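Fructose-bisphosphate aldolase (Plasmodium falciparum, PDB 4TR9) is a class I aldolase, a four-chain enzyme with the TIM-barrel fold, captured with N'-[(E)-(2,4-dichlorophenyl)methylidene]-3,4-dihydroxybenzohydrazide bound in its pocket. Local coordinates at residues 209-213 / 239-243; 171-175 / 215-220; 62-67 / 87-93; 30-34 / 342-346. All coordinates share one frame; numbering follows the deposited sequence.

Interaction 1 (209-213 / 239-243); sequences CAVVT and NMVTA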
loop_
_atom_site.group_PDB
_atom_site.type_symbol
_atom_site.label_atom_id
_atom_site.label_comp_id
_atom_site.label_asym_id
_atom_site.label_seq_id
_atom_site.Cartn_x
_atom_site.Cartn_y
_atom_site.Cartn_z
ATOM N N CYS A 209 -23.340 1.013 4.855
ATOM C CA CYS A 209 -23.110 1.349 3.455
ATOM C C CYS A 209 -22.227 2.585 3.312
ATOM O O CYS A 209 -21.402 2.663 2.403
ATOM C CB CYS A 209 -24.439 1.573 2.732
ATOM S SG CYS A 209 -24.269 2.001 0.983
ATOM N N ALA A 210 -22.403 3.546 4.213
ATOM C CA ALA A 210 -21.602 4.765 4.196
ATOM C C ALA A 210 -20.136 4.463 4.483
ATOM O O ALA A 210 -19.244 4.961 3.797
ATOM C CB ALA A 210 -22.141 5.770 5.200
ATOM N N VAL A 211 -19.895 3.642 5.501
ATOM C CA VAL A 211 -18.540 3.273 5.891
ATOM C C VAL A 211 -17.837 2.500 4.779
ATOM O O VAL A 211 -16.668 2.745 4.479
ATOM C CB VAL A 211 -18.537 2.426 7.180
ATOM C CG1 VAL A 211 -17.127 1.980 7.524
ATOM C CG2 VAL A 211 -19.145 3.211 8.331
ATOM N N VAL A 212 -18.562 1.571 4.164
ATOM C CA VAL A 212 -18.018 0.767 3.076
ATOM C C VAL A 212 -17.733 1.622 1.843
ATOM O O VAL A 212 -16.658 1.527 1.250
ATOM C CB VAL A 212 -18.973 -0.380 2.689
ATOM C CG1 VAL A 212 -18.492 -1.076 1.425
ATOM C CG2 VAL A 212 -19.101 -1.371 3.835
ATOM N N THR A 213 -18.696 2.456 1.465
ATOM C CA THR A 213 -18.542 3.320 0.299
ATOM C C THR A 213 -17.373 4.281 0.484
ATOM O O THR A 213 -16.605 4.525 -0.445
ATOM C CB THR A 213 -19.824 4.124 0.018
ATOM O OG1 THR A 213 -20.929 3.225 -0.134
ATOM C CG2 THR A 213 -19.671 4.950 -1.250
ATOM N N ASN A 239 -22.811 4.367 -6.317
ATOM C CA ASN A 239 -24.173 4.159 -5.855
ATOM C C ASN A 239 -24.514 5.156 -4.758
ATOM O O ASN A 239 -23.631 5.613 -4.034
ATOM C CB ASN A 239 -24.356 2.733 -5.340
ATOM C CG ASN A 239 -23.445 2.416 -4.171
ATOM O OD1 ASN A 239 -22.265 2.767 -4.176
ATOM N ND2 ASN A 239 -23.993 1.761 -3.154
ATOM N N MET A 240 -25.791 5.498 -4.642
ATOM C CA MET A 240 -26.241 6.348 -3.549
ATOM C C MET A 240 -26.093 5.603 -2.229
ATOM O O MET A 240 -26.363 4.405 -2.151
ATOM C CB MET A 240 -27.693 6.783 -3.754
ATOM C CG MET A 240 -27.914 7.669 -4.968
ATOM S SD MET A 240 -29.642 8.148 -5.147
ATOM C CE MET A 240 -29.557 9.194 -6.597
ATOM N N VAL A 241 -25.652 6.310 -1.193
ATOM C CA VAL A 241 -25.508 5.700 0.121
ATOM C C VAL A 241 -26.885 5.431 0.716
ATOM O O VAL A 241 -27.518 6.323 1.283
ATOM C CB VAL A 241 -24.691 6.583 1.077
ATOM C CG1 VAL A 241 -24.596 5.930 2.444
ATOM C CG2 VAL A 241 -23.302 6.829 0.506
ATOM N N THR A 242 -27.350 4.196 0.564
ATOM C CA THR A 242 -28.663 3.801 1.055
ATOM C C THR A 242 -28.572 2.555 1.922
ATOM O O THR A 242 -27.554 1.864 1.929
ATOM C CB THR A 242 -29.643 3.526 -0.103
ATOM O OG1 THR A 242 -29.190 2.395 -0.856
ATOM C CG2 THR A 242 -29.746 4.733 -1.022
ATOM N N ALA A 243 -29.643 2.268 2.652
ATOM C CA ALA A 243 -29.722 1.040 3.428
ATOM C C ALA A 243 -29.904 -0.146 2.492
ATOM O O ALA A 243 -30.192 0.027 1.307
ATOM C CB ALA A 243 -30.860 1.112 4.433
#

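Interaction 2 (171-175 / 215-220); sequences IHETA and KVLSCV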
loop_
_atom_site.group_PDB
_atom_site.type_symbol
_atom_site.label_atom_id
_atom_site.label_comp_id
_atom_site.label_asym_id
_atom_site.label_seq_id
_atom_site.Cartn_x
_atom_site.Cartn_y
_atom_site.Cartn_z
ATOM N N ILE A 171 -11.683 -5.028 -3.115
ATOM C CA ILE A 171 -11.636 -3.575 -3.200
ATOM C C ILE A 171 -10.470 -3.097 -4.060
ATOM O O ILE A 171 -10.623 -2.186 -4.876
ATOM C CB ILE A 171 -11.530 -2.938 -1.799
ATOM C CG1 ILE A 171 -12.765 -3.281 -0.964
ATOM C CG2 ILE A 171 -11.366 -1.429 -1.900
ATOM C CD1 ILE A 171 -12.728 -2.723 0.439
ATOM N N HIS A 172 -9.308 -3.720 -3.886
ATOM C CA HIS A 172 -8.107 -3.268 -4.578
ATOM C C HIS A 172 -8.102 -3.670 -6.051
ATOM O O HIS A 172 -7.625 -2.919 -6.900
ATOM C CB HIS A 172 -6.850 -3.803 -3.893
ATOM C CG HIS A 172 -5.599 -3.097 -4.309
ATOM N ND1 HIS A 172 -5.425 -1.740 -4.152
ATOM C CD2 HIS A 172 -4.463 -3.556 -4.889
ATOM C CE1 HIS A 172 -4.236 -1.392 -4.609
ATOM N NE2 HIS A 172 -3.632 -2.477 -5.063
ATOM N N GLU A 173 -8.624 -4.856 -6.351
ATOM C CA GLU A 173 -8.757 -5.286 -7.738
ATOM C C GLU A 173 -9.743 -4.386 -8.473
ATOM O O GLU A 173 -9.532 -4.031 -9.634
ATOM C CB GLU A 173 -9.201 -6.750 -7.817
ATOM C CG GLU A 173 -9.839 -7.154 -9.147
ATOM C CD GLU A 173 -8.894 -7.044 -10.335
ATOM O OE1 GLU A 173 -7.671 -6.888 -10.129
ATOM O OE2 GLU A 173 -9.379 -7.115 -11.484
ATOM N N THR A 174 -10.819 -4.017 -7.784
ATOM C CA THR A 174 -11.785 -3.068 -8.319
ATOM C C THR A 174 -11.118 -1.725 -8.583
ATOM O O THR A 174 -11.243 -1.160 -9.669
ATOM C CB THR A 174 -12.972 -2.869 -7.357
ATOM O OG1 THR A 174 -13.828 -4.017 -7.406
ATOM C CG2 THR A 174 -13.770 -1.630 -7.735
ATOM N N ALA A 175 -10.397 -1.230 -7.582
ATOM C CA ALA A 175 -9.751 0.075 -7.663
ATOM C C ALA A 175 -8.691 0.124 -8.760
ATOM O O ALA A 175 -8.659 1.060 -9.558
ATOM C CB ALA A 175 -9.136 0.440 -6.319
ATOM N N LYS A 215 -14.757 3.749 2.325
ATOM C CA LYS A 215 -13.535 2.955 2.270
ATOM C C LYS A 215 -13.166 2.603 0.832
ATOM O O LYS A 215 -11.998 2.665 0.448
ATOM C CB LYS A 215 -13.689 1.678 3.100
ATOM C CG LYS A 215 -12.454 0.791 3.115
ATOM C CD LYS A 215 -12.726 -0.514 3.844
ATOM C CE LYS A 215 -11.487 -1.394 3.892
ATOM N NZ LYS A 215 -10.377 -0.758 4.657
ATOM N N VAL A 216 -14.169 2.232 0.043
ATOM C CA VAL A 216 -13.952 1.866 -1.351
ATOM C C VAL A 216 -13.491 3.066 -2.174
ATOM O O VAL A 216 -12.505 2.979 -2.907
ATOM C CB VAL A 216 -15.226 1.272 -1.985
ATOM C CG1 VAL A 216 -15.038 1.079 -3.482
ATOM C CG2 VAL A 216 -15.584 -0.047 -1.317
ATOM N N LEU A 217 -14.200 4.185 -2.042
ATOM C CA LEU A 217 -13.869 5.396 -2.786
ATOM C C LEU A 217 -12.465 5.901 -2.464
ATOM O O LEU A 217 -11.781 6.444 -3.331
ATOM C CB LEU A 217 -14.897 6.495 -2.507
ATOM C CG LEU A 217 -16.276 6.297 -3.145
ATOM C CD1 LEU A 217 -17.158 7.514 -2.911
ATOM C CD2 LEU A 217 -16.145 6.001 -4.632
ATOM N N SER A 218 -12.039 5.720 -1.218
ATOM C CA SER A 218 -10.699 6.116 -0.805
ATOM C C SER A 218 -9.641 5.316 -1.558
ATOM O O SER A 218 -8.611 5.853 -1.961
ATOM C CB SER A 218 -10.524 5.932 0.704
ATOM O OG SER A 218 -9.200 6.238 1.105
ATOM N N CYS A 219 -9.908 4.027 -1.744
ATOM C CA CYS A 219 -8.986 3.147 -2.448
ATOM C C CYS A 219 -9.062 3.359 -3.957
ATOM O O CYS A 219 -8.060 3.234 -4.662
ATOM C CB CYS A 219 -9.275 1.685 -2.106
ATOM S SG CYS A 219 -8.106 0.506 -2.817
ATOM N N VAL A 220 -10.256 3.680 -4.447
ATOM C CA VAL A 220 -10.458 3.925 -5.871
ATOM C C VAL A 220 -9.661 5.140 -6.332
ATOM O O VAL A 220 -8.886 5.058 -7.283
ATOM C CB VAL A 220 -11.950 4.131 -6.208
ATOM C CG1 VAL A 220 -12.107 4.733 -7.596
ATOM C CG2 VAL A 220 -12.703 2.813 -6.108
#

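Interaction 3 (62-67 / 87-93); sequences RASYRD and ETLFQKN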
loop_
_atom_site.group_PDB
_atom_site.type_symbol
_atom_site.label_atom_id
_atom_site.label_comp_id
_atom_site.label_asym_id
_atom_site.label_seq_id
_atom_site.Cartn_x
_atom_site.Cartn_y
_atom_site.Cartn_z
ATOM N N ARG A 62 -33.813 -3.919 -31.337
ATOM C CA ARG A 62 -32.801 -3.191 -30.582
ATOM C C ARG A 62 -32.503 -1.857 -31.254
ATOM O O ARG A 62 -32.368 -0.831 -30.588
ATOM C CB ARG A 62 -31.518 -4.015 -30.447
ATOM C CG ARG A 62 -31.667 -5.260 -29.589
ATOM C CD ARG A 62 -30.312 -5.865 -29.257
ATOM N NE ARG A 62 -29.585 -6.278 -30.453
ATOM C CZ ARG A 62 -29.641 -7.500 -30.973
ATOM N NH1 ARG A 62 -28.945 -7.790 -32.063
ATOM N NH2 ARG A 62 -30.391 -8.431 -30.402
ATOM N N ALA A 63 -32.409 -1.880 -32.579
ATOM C CA ALA A 63 -32.199 -0.662 -33.348
ATOM C C ALA A 63 -33.404 0.265 -33.221
ATOM O O ALA A 63 -33.251 1.467 -33.014
ATOM C CB ALA A 63 -31.933 -0.993 -34.808
ATOM N N SER A 64 -34.599 -0.307 -33.335
ATOM C CA SER A 64 -35.836 0.463 -33.252
ATOM C C SER A 64 -36.000 1.126 -31.887
ATOM O O SER A 64 -36.428 2.277 -31.795
ATOM C CB SER A 64 -37.044 -0.431 -33.541
ATOM O OG SER A 64 -36.954 -1.010 -34.831
ATOM N N TYR A 65 -35.655 0.397 -30.832
ATOM C CA TYR A 65 -35.817 0.911 -29.477
ATOM C C TYR A 65 -34.852 2.053 -29.184
ATOM O O TYR A 65 -35.250 3.086 -28.646
ATOM C CB TYR A 65 -35.623 -0.201 -28.447
ATOM C CG TYR A 65 -35.607 0.315 -27.029
ATOM C CD1 TYR A 65 -36.695 1.001 -26.511
ATOM C CD2 TYR A 65 -34.501 0.125 -26.212
ATOM C CE1 TYR A 65 -36.687 1.482 -25.218
ATOM C CE2 TYR A 65 -34.484 0.600 -24.916
ATOM C CZ TYR A 65 -35.580 1.277 -24.426
ATOM O OH TYR A 65 -35.574 1.753 -23.138
ATOM N N ARG A 66 -33.585 1.864 -29.533
ATOM C CA ARG A 66 -32.571 2.890 -29.315
ATOM C C ARG A 66 -32.815 4.092 -30.220
ATOM O O ARG A 66 -32.400 5.208 -29.914
ATOM C CB ARG A 66 -31.169 2.321 -29.548
ATOM C CG ARG A 66 -30.393 2.047 -28.267
ATOM C CD ARG A 66 -31.097 1.023 -27.390
ATOM N NE ARG A 66 -30.813 -0.347 -27.805
ATOM C CZ ARG A 66 -29.874 -1.113 -27.261
ATOM N NH1 ARG A 66 -29.684 -2.349 -27.701
ATOM N NH2 ARG A 66 -29.124 -0.645 -26.271
ATOM N N ASP A 67 -33.494 3.855 -31.338
ATOM C CA ASP A 67 -33.875 4.934 -32.242
ATOM C C ASP A 67 -34.959 5.785 -31.595
ATOM O O ASP A 67 -35.001 7.002 -31.772
ATOM C CB ASP A 67 -34.365 4.379 -33.582
ATOM C CG ASP A 67 -35.043 5.432 -34.437
ATOM O OD1 ASP A 67 -34.329 6.180 -35.138
ATOM O OD2 ASP A 67 -36.289 5.510 -34.412
ATOM N N GLU A 87 -22.508 -2.399 -30.381
ATOM C CA GLU A 87 -23.389 -2.601 -31.527
ATOM C C GLU A 87 -24.094 -1.315 -31.948
ATOM O O GLU A 87 -24.123 -0.970 -33.129
ATOM C CB GLU A 87 -24.427 -3.678 -31.208
ATOM C CG GLU A 87 -25.603 -3.716 -32.170
ATOM C CD GLU A 87 -26.733 -4.595 -31.671
ATOM O OE1 GLU A 87 -26.461 -5.521 -30.877
ATOM O OE2 GLU A 87 -27.893 -4.355 -32.065
ATOM N N THR A 88 -24.658 -0.613 -30.970
ATOM C CA THR A 88 -25.440 0.593 -31.228
ATOM C C THR A 88 -24.595 1.704 -31.850
ATOM O O THR A 88 -25.080 2.470 -32.683
ATOM C CB THR A 88 -26.090 1.118 -29.932
ATOM O OG1 THR A 88 -26.812 0.058 -29.293
ATOM C CG2 THR A 88 -27.043 2.265 -30.231
ATOM N N LEU A 89 -23.330 1.777 -31.446
ATOM C CA LEU A 89 -22.419 2.809 -31.931
ATOM C C LEU A 89 -22.248 2.761 -33.450
ATOM O O LEU A 89 -22.139 3.800 -34.102
ATOM C CB LEU A 89 -21.058 2.676 -31.246
ATOM C CG LEU A 89 -19.993 3.707 -31.624
ATOM C CD1 LEU A 89 -20.465 5.112 -31.286
ATOM C CD2 LEU A 89 -18.679 3.399 -30.924
ATOM N N PHE A 90 -22.233 1.554 -34.007
ATOM C CA PHE A 90 -22.068 1.379 -35.446
ATOM C C PHE A 90 -23.366 0.925 -36.104
ATOM O O PHE A 90 -23.347 0.139 -37.053
ATOM C CB PHE A 90 -20.960 0.365 -35.742
ATOM C CG PHE A 90 -19.647 0.689 -35.090
ATOM C CD1 PHE A 90 -18.712 1.477 -35.739
ATOM C CD2 PHE A 90 -19.345 0.196 -33.831
ATOM C CE1 PHE A 90 -17.501 1.773 -35.142
ATOM C CE2 PHE A 90 -18.137 0.489 -33.228
ATOM C CZ PHE A 90 -17.213 1.279 -33.884
ATOM N N GLN A 91 -24.492 1.422 -35.605
ATOM C CA GLN A 91 -25.795 0.970 -36.079
ATOM C C GLN A 91 -26.601 2.101 -36.717
ATOM O O GLN A 91 -26.420 3.270 -36.383
ATOM C CB GLN A 91 -26.585 0.346 -34.926
ATOM C CG GLN A 91 -27.708 -0.581 -35.361
ATOM C CD GLN A 91 -28.393 -1.249 -34.187
ATOM O OE1 GLN A 91 -28.426 -0.708 -33.081
ATOM N NE2 GLN A 91 -28.941 -2.436 -34.420
ATOM N N LYS A 92 -27.488 1.738 -37.639
ATOM C CA LYS A 92 -28.341 2.713 -38.308
ATOM C C LYS A 92 -29.809 2.299 -38.218
ATOM O O LYS A 92 -30.132 1.111 -38.214
ATOM C CB LYS A 92 -27.905 2.887 -39.770
ATOM C CG LYS A 92 -28.993 2.641 -40.805
ATOM C CD LYS A 92 -28.954 1.219 -41.342
ATOM C CE LYS A 92 -27.705 0.977 -42.172
ATOM N NZ LYS A 92 -27.641 1.882 -43.351
ATOM N N ASN A 93 -30.697 3.289 -38.136
ATOM C CA ASN A 93 -32.131 3.028 -38.010
ATOM C C ASN A 93 -32.809 2.683 -39.336
ATOM O O ASN A 93 -32.155 2.264 -40.291
ATOM C CB ASN A 93 -32.831 4.232 -37.373
ATOM C CG ASN A 93 -32.560 5.533 -38.114
ATOM O OD1 ASN A 93 -32.145 5.532 -39.273
ATOM N ND2 ASN A 93 -32.799 6.652 -37.442
#

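Interaction 4 (30-34 / 342-346); sequences VQAGK and SLATY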
loop_
_atom_site.group_PDB
_atom_site.type_symbol
_atom_site.label_atom_id
_atom_site.label_comp_id
_atom_site.label_asym_id
_atom_site.label_seq_id
_atom_site.Cartn_x
_atom_site.Cartn_y
_atom_site.Cartn_z
ATOM N N VAL A 30 -21.701 17.104 -17.338
ATOM C CA VAL A 30 -22.380 17.439 -16.093
ATOM C C VAL A 30 -22.835 18.895 -16.103
ATOM O O VAL A 30 -22.865 19.557 -15.063
ATOM C CB VAL A 30 -21.477 17.182 -14.867
ATOM C CG1 VAL A 30 -21.254 15.689 -14.679
ATOM C CG2 VAL A 30 -20.150 17.912 -15.013
ATOM N N GLN A 31 -23.192 19.384 -17.288
ATOM C CA GLN A 31 -23.683 20.749 -17.451
ATOM C C GLN A 31 -24.949 20.956 -16.625
ATOM O O GLN A 31 -25.680 20.002 -16.354
ATOM C CB GLN A 31 -23.946 21.050 -18.931
ATOM C CG GLN A 31 -24.063 22.532 -19.266
ATOM C CD GLN A 31 -24.194 22.788 -20.758
ATOM O OE1 GLN A 31 -24.381 21.861 -21.548
ATOM N NE2 GLN A 31 -24.093 24.053 -21.151
ATOM N N ALA A 32 -25.196 22.202 -16.228
ATOM C CA ALA A 32 -26.291 22.540 -15.322
ATOM C C ALA A 32 -27.644 22.011 -15.793
ATOM O O ALA A 32 -28.135 22.386 -16.858
ATOM C CB ALA A 32 -26.360 24.050 -15.131
ATOM N N GLY A 33 -28.234 21.132 -14.990
ATOM C CA GLY A 33 -29.559 20.608 -15.264
ATOM C C GLY A 33 -29.591 19.405 -16.185
ATOM O O GLY A 33 -30.653 18.831 -16.424
ATOM N N LYS A 34 -28.432 19.015 -16.706
ATOM C CA LYS A 34 -28.360 17.887 -17.626
ATOM C C LYS A 34 -27.755 16.654 -16.959
ATOM O O LYS A 34 -27.055 16.758 -15.953
ATOM C CB LYS A 34 -27.552 18.264 -18.870
ATOM C CG LYS A 34 -28.182 19.370 -19.703
ATOM C CD LYS A 34 -27.367 19.658 -20.954
ATOM C CE LYS A 34 -28.009 20.751 -21.792
ATOM N NZ LYS A 34 -27.219 21.045 -23.020
ATOM N N SER A 342 -33.873 16.094 -14.145
ATOM C CA SER A 342 -33.223 17.371 -14.416
ATOM C C SER A 342 -33.526 18.369 -13.304
ATOM O O SER A 342 -32.634 19.065 -12.820
ATOM C CB SER A 342 -33.674 17.936 -15.763
ATOM O OG SER A 342 -33.045 19.179 -16.027
ATOM N N LEU A 343 -34.793 18.428 -12.906
ATOM C CA LEU A 343 -35.216 19.282 -11.803
ATOM C C LEU A 343 -34.622 18.790 -10.491
ATOM O O LEU A 343 -34.433 19.564 -9.552
ATOM C CB LEU A 343 -36.742 19.322 -11.708
ATOM C CG LEU A 343 -37.489 19.936 -12.893
ATOM C CD1 LEU A 343 -38.987 19.740 -12.734
ATOM C CD2 LEU A 343 -37.152 21.412 -13.028
ATOM N N ALA A 344 -34.329 17.494 -10.436
ATOM C CA ALA A 344 -33.734 16.892 -9.253
ATOM C C ALA A 344 -32.314 17.402 -9.037
ATOM O O ALA A 344 -31.825 17.433 -7.909
ATOM C CB ALA A 344 -33.741 15.375 -9.368
ATOM N N THR A 345 -31.657 17.803 -10.121
ATOM C CA THR A 345 -30.300 18.335 -10.040
ATOM C C THR A 345 -30.292 19.723 -9.410
ATOM O O THR A 345 -29.305 20.130 -8.799
ATOM C CB THR A 345 -29.633 18.413 -11.426
ATOM O OG1 THR A 345 -30.367 19.314 -12.265
ATOM C CG2 THR A 345 -29.582 17.039 -12.076
ATOM N N TYR A 346 -31.397 20.446 -9.571
ATOM C CA TYR A 346 -31.530 21.781 -8.998
ATOM C C TYR A 346 -32.097 21.723 -7.585
ATOM O O TYR A 346 -32.076 22.715 -6.855
ATOM C CB TYR A 346 -32.424 22.660 -9.875
ATOM C CG TYR A 346 -31.839 22.990 -11.228
ATOM C CD1 TYR A 346 -30.827 23.932 -11.358
ATOM C CD2 TYR A 346 -32.311 22.373 -12.379
ATOM C CE1 TYR A 346 -30.294 24.242 -12.593
ATOM C CE2 TYR A 346 -31.784 22.678 -13.619
ATOM C CZ TYR A 346 -30.775 23.613 -13.720
ATOM O OH TYR A 346 -30.246 23.920 -14.951
#

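Interaction 1 (209-213 / 239-243)
Cys209 drives into the backbone of Val241 and Thr242, and this is where the contact is tightest. Its CB lies 3.2 Å from Thr242 O, and its sulfur, swung anti to the backbone N (chi1 180°), runs alongside the backbone with Cys209 SG 3.4 Å from Thr242 O. Beside it one branch of Val241 is wedged against the helix itself, with Val241 CG1 3.7 Å from both the CA and the CB of Ala210. The other branch, CG2, heads toward Thr213. In TIM-barrel terms, the start of helix 206-226 meets the loop that follows strand 235-236, just beyond the ligand-pocket residue Lys237. Leu259 and Thr263 of helix 253-267 pack on Val241 as well. Toward Asn239 the packing is looser: Thr213 OG1 stays 4.3 Å from Asn239 OD1, and no hydrogen bond crosses anywhere. The hydroxyl instead turns back into its own helix, where Cys209 O takes Thr213 OG1 at 2.6 Å and Thr213 N on the opposite face of the carbonyl plane. At the other end lies the partly exposed Thr242. Its side chain points away from helix 206-226 and touches Val256; its carbonyl is what meets Cys209.

Interaction 2 (171-175 / 215-220)
Ile171 opens the contact by splitting its two branches between three residues of the facing helix. The CG2 methyl, anti to the backbone N, sits against Cys219, 3.8 Å from Cys219 CB, and also lies near the backbone of Val216. CD1, on the longer branch, reaches Lys215, whose aliphatic part crosses it at about a right angle, with Ile171 CD1 3.9 Å from Lys215 CE; the same methyl also approaches Val216 CG2. One residue on, His172 leaves its backbone pointing away from the facing helix, yet the ring still meets Cys219: SG lies 3.7 Å from His172 ND1, at the ring edge and in its plane. This is a sulfur-aromatic contact with the sulfur 4.9 Å from the centroid of the His172 ring. The other ring nitrogen serves the tetramer: NE2 is hydrogen-bonded to NE2 of His172 of a neighbouring subunit. The two segments belong to consecutive outer helices of the TIM barrel, helix 168-187 following strand 150-157 and helix 206-226 following strand 191-198; they run the same way at 46°, their axes 9.0 Å apart. On the inner side, Leu157 packs against both Ile171 and Val216. A turn further along, Ala175 brings the backbones closest, its CA 4.3 Å from that of Val220. Its methyl rests against both the carbonyl and the sulfur of Cys219, with Ala175 CB 3.4 Å from Cys219 O, while Val220 CG2 flanks it.

Interaction 3 (62-67 / 87-93)
A largely polar contact, with a salt bridge at one end and an amide-carboxylate bond at the other, joins helix 59-70 to the short helix 86-89 and the loop after it. At the first end Arg62 NE donates to Glu87 OE2 at 3.0 Å, an almost straight bond (172°) to the syn lone pair. The oxygen lies in the guanidinium plane, but the carboxylate stands nearly upright to it, the planes 81° apart. In the TIM barrel this helix comes before strand 79-84 and the segment 87-93 after it, so the contact packs the two connections flanking one barrel strand. Between the polar ends, Arg66, in one of its two conformers, has Thr88 OG1 over one face of its guanidinium, above the centre, while its NE bonds near the plane to Arg62 O. The methyl of Ala63 presses on the amide of Gln91, its CB 3.3 Å from Gln91 NE2; the contact buries Gln91 OE1, which has no partner in the model. At the far end Asn93 ND2 bonds to Asp67 OD1 at 2.8 Å, arriving nearly along the C-O axis, with carboxylate and amide turned 72° apart.

Interaction 4 (30-34 / 342-346)
Tyr346 brings its ring obliquely against the turn at Ala32 and Gly33, while Ser342 and Thr345 bring their hydroxyls to the same glycine. The ring gets there with CG anti to the carbonyl carbon (chi1 -67°), which carries the phenol end across to the turn: Tyr346 CE2 lies 3.5 Å from Gly33 CA, and Tyr346 OH is 3.2 Å from Ala32 O. Thr345 meets the same CA with its oxygen, Thr345 OG1 standing 3.4 Å from Gly33 CA. Ser342 addresses the carbonyl of the same residue. Its hydroxyl, extended anti to the backbone N, is directed at that oxygen, and the hydrogen bond from Ser342 OG to Gly33 O measures 2.4 Å, so short that its exact length is doubtful. The turn is a type II beta turn from Gln31 to Lys34, closed by Lys34 N to Gln31 O at 2.9 Å, with glycine in the third position at a positive phi of 86°. It leads straight into strand 35-39, the first strand of the TIM barrel, and the facing segment belongs to the late helix 327-346. The positive phi by itself calls for glycine, and the bare CA of Gly33 is what lets the Tyr346 phenol come so near. The turn carbonyl is directed to the Ser342 hydroxyl, although the modelled length is too short to weigh.

Overall arrangement
Following the chain, the turn 30-34 comes first, just before barrel strand 35-39, and finds its partner only at 342-346, so interaction 4 closes a loop that encloses the other three. Inside it, interaction 3 closes a short loop around strand 79-84 and is finished before 171-175 is reached. Interactions 2 and 1 then cross: 171-175 opens, 209-213 follows, 215-220 closes the first pair and 239-243 the second. Both use helix 206-226, packed on helix 168-187 and, nearer its start, on the loop after strand 235-236. They lie across the chain's centre from interaction 3, with centres about 35 Å away.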